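Local coordinates for protein Alpha/beta fold hydrolase (Pseudomonas aeruginosa, PDB 6I8W) that degrades membrane phospholipids as a membrane phospholipase A that acts as a virulence factor, and probably also has monoacylglycerol lipase activity, at residues A143-A148 / E240-K245. Numbering follows the deposited sequence.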
ATOM      1  N   ALA A 143      -6.305   7.987  -2.434  1.00 30.86           N
ATOM      2  CA  ALA A 143      -5.685   8.880  -3.419  1.00 33.57           C
ATOM      3  C   ALA A 143      -6.733   9.556  -4.299  1.00 33.88           C
ATOM      4  O   ALA A 143      -6.615  10.730  -4.635  1.00 34.76           O
ATOM      5  CB  ALA A 143      -4.707   8.120  -4.297  1.00 30.10           C
ATOM      6  N   ALA A 144      -7.746   8.800  -4.702  1.00 32.13           N
ATOM      7  CA  ALA A 144      -8.789   9.376  -5.545  1.00 36.31           C
ATOM      8  C   ALA A 144      -9.510  10.510  -4.810  1.00 43.34           C
ATOM      9  O   ALA A 144      -9.803  11.544  -5.406  1.00 39.05           O
ATOM     10  CB  ALA A 144      -9.779   8.309  -5.986  1.00 43.36           C
ATOM     11  N   LEU A 145      -9.768  10.336  -3.514  1.00 41.35           N
ATOM     12  CA  LEU A 145     -10.466  11.381  -2.754  1.00 46.33           C
ATOM     13  C   LEU A 145      -9.595  12.626  -2.578  1.00 41.12           C
ATOM     14  O   LEU A 145     -10.088  13.748  -2.640  1.00 42.38           O
ATOM     15  CB  LEU A 145     -10.922  10.866  -1.387  1.00 42.39           C
ATOM     16  CG  LEU A 145     -12.067   9.859  -1.439  1.00 44.48           C
ATOM     17  CD1 LEU A 145     -12.353   9.324  -0.038  1.00 51.47           C
ATOM     18  CD2 LEU A 145     -13.319  10.477  -2.072  1.00 45.50           C
ATOM     19  N   TYR A 146      -8.305  12.421  -2.348  1.00 36.92           N
ATOM     20  CA  TYR A 146      -7.352  13.525  -2.288  1.00 35.28           C
ATOM     21  C   TYR A 146      -7.428  14.332  -3.593  1.00 38.88           C
ATOM     22  O   TYR A 146      -7.571  15.560  -3.568  1.00 39.36           O
ATOM     23  CB  TYR A 146      -5.939  12.963  -2.042  1.00 36.28           C
ATOM     24  CG  TYR A 146      -4.805  13.945  -1.765  1.00 37.36           C
ATOM     25  CD1 TYR A 146      -4.928  15.306  -2.001  1.00 47.41           C
ATOM     26  CD2 TYR A 146      -3.584  13.480  -1.293  1.00 40.26           C
ATOM     27  CE1 TYR A 146      -3.868  16.179  -1.756  1.00 43.88           C
ATOM     28  CE2 TYR A 146      -2.529  14.340  -1.042  1.00 39.01           C
ATOM     29  CZ  TYR A 146      -2.672  15.684  -1.282  1.00 43.93           C
ATOM     30  OH  TYR A 146      -1.608  16.525  -1.030  1.00 42.77           O
ATOM     31  N   ALA A 147      -7.345  13.637  -4.727  1.00 40.83           N
ATOM     32  CA  ALA A 147      -7.387  14.287  -6.038  1.00 43.76           C
ATOM     33  C   ALA A 147      -8.705  15.023  -6.285  1.00 48.04           C
ATOM     34  O   ALA A 147      -8.723  16.060  -6.951  1.00 47.34           O
ATOM     35  CB  ALA A 147      -7.139  13.261  -7.159  1.00 36.36           C
ATOM     36  N   ALA A 148      -9.807  14.486  -5.764  1.00 41.45           N
ATOM     37  CA  ALA A 148     -11.116  15.105  -5.971  1.00 43.73           C
ATOM     38  C   ALA A 148     -11.278  16.318  -5.071  1.00 46.56           C
ATOM     39  O   ALA A 148     -11.944  17.285  -5.428  1.00 53.16           O
ATOM     40  CB  ALA A 148     -12.235  14.102  -5.719  1.00 45.79           C
ATOM     41  N   GLU A 240     -17.937   6.805  -7.181  1.00 53.06           N
ATOM     42  CA  GLU A 240     -18.686   7.141  -8.394  1.00 52.29           C
ATOM     43  C   GLU A 240     -19.129   8.618  -8.440  1.00 55.37           C
ATOM     44  O   GLU A 240     -18.995   9.255  -9.479  1.00 55.78           O
ATOM     45  CB  GLU A 240     -19.893   6.210  -8.566  1.00 62.63           C
ATOM     46  CG  GLU A 240     -19.532   4.783  -8.972  1.00 62.61           C
ATOM     47  CD  GLU A 240     -19.275   3.861  -7.780  1.00 64.02           C
ATOM     48  OE1 GLU A 240     -19.117   4.361  -6.640  1.00 62.10           O
ATOM     49  OE2 GLU A 240     -19.246   2.628  -7.985  1.00 59.17           O
ATOM     50  N   PRO A 241     -19.647   9.175  -7.323  1.00 56.94           N
ATOM     51  CA  PRO A 241     -19.980  10.607  -7.399  1.00 60.62           C
ATOM     52  C   PRO A 241     -18.765  11.552  -7.342  1.00 58.07           C
ATOM     53  O   PRO A 241     -18.932  12.746  -7.568  1.00 60.86           O
ATOM     54  CB  PRO A 241     -20.871  10.830  -6.166  1.00 64.54           C
ATOM     55  CG  PRO A 241     -21.258   9.459  -5.686  1.00 63.99           C
ATOM     56  CD  PRO A 241     -20.093   8.595  -6.041  1.00 54.71           C
ATOM     57  N   GLU A 242     -17.582  11.046  -7.004  1.00 50.64           N
ATOM     58  CA  GLU A 242     -16.420  11.913  -6.792  1.00 53.72           C
ATOM     59  C   GLU A 242     -15.486  11.998  -7.999  1.00 52.27           C
ATOM     60  O   GLU A 242     -14.879  13.042  -8.250  1.00 52.41           O
ATOM     61  CB  GLU A 242     -15.619  11.446  -5.560  1.00 53.74           C
ATOM     62  CG  GLU A 242     -16.462  11.206  -4.285  1.00 54.42           C
ATOM     63  CD  GLU A 242     -17.319  12.405  -3.892  1.00 67.36           C
ATOM     64  OE1 GLU A 242     -16.863  13.553  -4.084  1.00 70.86           O
ATOM     65  OE2 GLU A 242     -18.442  12.197  -3.365  1.00 64.89           O
ATOM     66  N   LEU A 243     -15.363  10.898  -8.737  1.00 48.46           N
ATOM     67  CA  LEU A 243     -14.457  10.842  -9.888  1.00 48.35           C
ATOM     68  C   LEU A 243     -14.639  11.985 -10.901  1.00 53.12           C
ATOM     69  O   LEU A 243     -13.643  12.501 -11.399  1.00 49.64           O
ATOM     70  CB  LEU A 243     -14.601   9.497 -10.599  1.00 50.04           C
ATOM     71  CG  LEU A 243     -14.207   8.291  -9.756  1.00 53.11           C
ATOM     72  CD1 LEU A 243     -14.520   7.001 -10.473  1.00 56.60           C
ATOM     73  CD2 LEU A 243     -12.730   8.371  -9.433  1.00 48.99           C
ATOM     74  N   PRO A 244     -15.894  12.397 -11.205  1.00 55.97           N
ATOM     75  CA  PRO A 244     -16.008  13.511 -12.160  1.00 57.29           C
ATOM     76  C   PRO A 244     -15.406  14.834 -11.667  1.00 56.22           C
ATOM     77  O   PRO A 244     -15.191  15.724 -12.482  1.00 57.69           O
ATOM     78  CB  PRO A 244     -17.525  13.653 -12.359  1.00 59.15           C
ATOM     79  CG  PRO A 244     -18.077  12.310 -12.045  1.00 60.50           C
ATOM     80  CD  PRO A 244     -17.214  11.810 -10.908  1.00 57.44           C
ATOM     81  N   LYS A 245     -15.129  14.957 -10.372  1.00 52.77           N
ATOM     82  CA  LYS A 245     -14.523  16.176  -9.828  1.00 53.04           C
ATOM     83  C   LYS A 245     -13.010  16.215 -10.050  1.00 52.93           C
ATOM     84  O   LYS A 245     -12.373  17.254  -9.890  1.00 56.21           O
ATOM     85  CB  LYS A 245     -14.814  16.299  -8.334  1.00 55.72           C
ATOM     86  CG  LYS A 245     -16.290  16.409  -7.992  1.00 58.29           C
ATOM     87  CD  LYS A 245     -16.501  16.329  -6.486  1.00 64.94           C
ATOM     88  CE  LYS A 245     -17.982  16.300  -6.135  1.00 67.53           C
ATOM     89  NZ  LYS A 245     -18.183  16.018  -4.686  1.00 70.52           N
TER
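Glu242 packs against Leu145 and Ala148 where, in this alpha/beta-hydrolase fold, the loop leading into strand 250-255 crosses the C-terminal half of helix 138-149, the helix that follows what is probably the nucleophile elbow. From CB outward, Glu242 meets the helix with its aliphatic part first. CB lies 4.3 Å from CB of Ala148, and CG rests 3.9 Å from CD2 of Leu145, the two side chains crossing at a slant. The chain then turns about the CB-CG bond (chi2 -54°), and the carboxylate turns to the ammonium of its own segment: OE1 forms a salt bridge with Lys245 NZ. The CB of Ala148 faces the loop, 3.8 Å from Glu242 O and 4.3 Å from CB of Lys245. That same Glu242 O accepts the backbone bond from Lys245 N, closing the short 3-10 turn. Leu145 and Ala144 also touch Leu239, the residue before Glu240, while Leu243 touches Met269 of helix 265-269. Lys245 runs out fully extended beyond CB, and its NZ approaches Glu242 OE1 at 2.9 Å from the syn side, 24° out of the carboxylate plane.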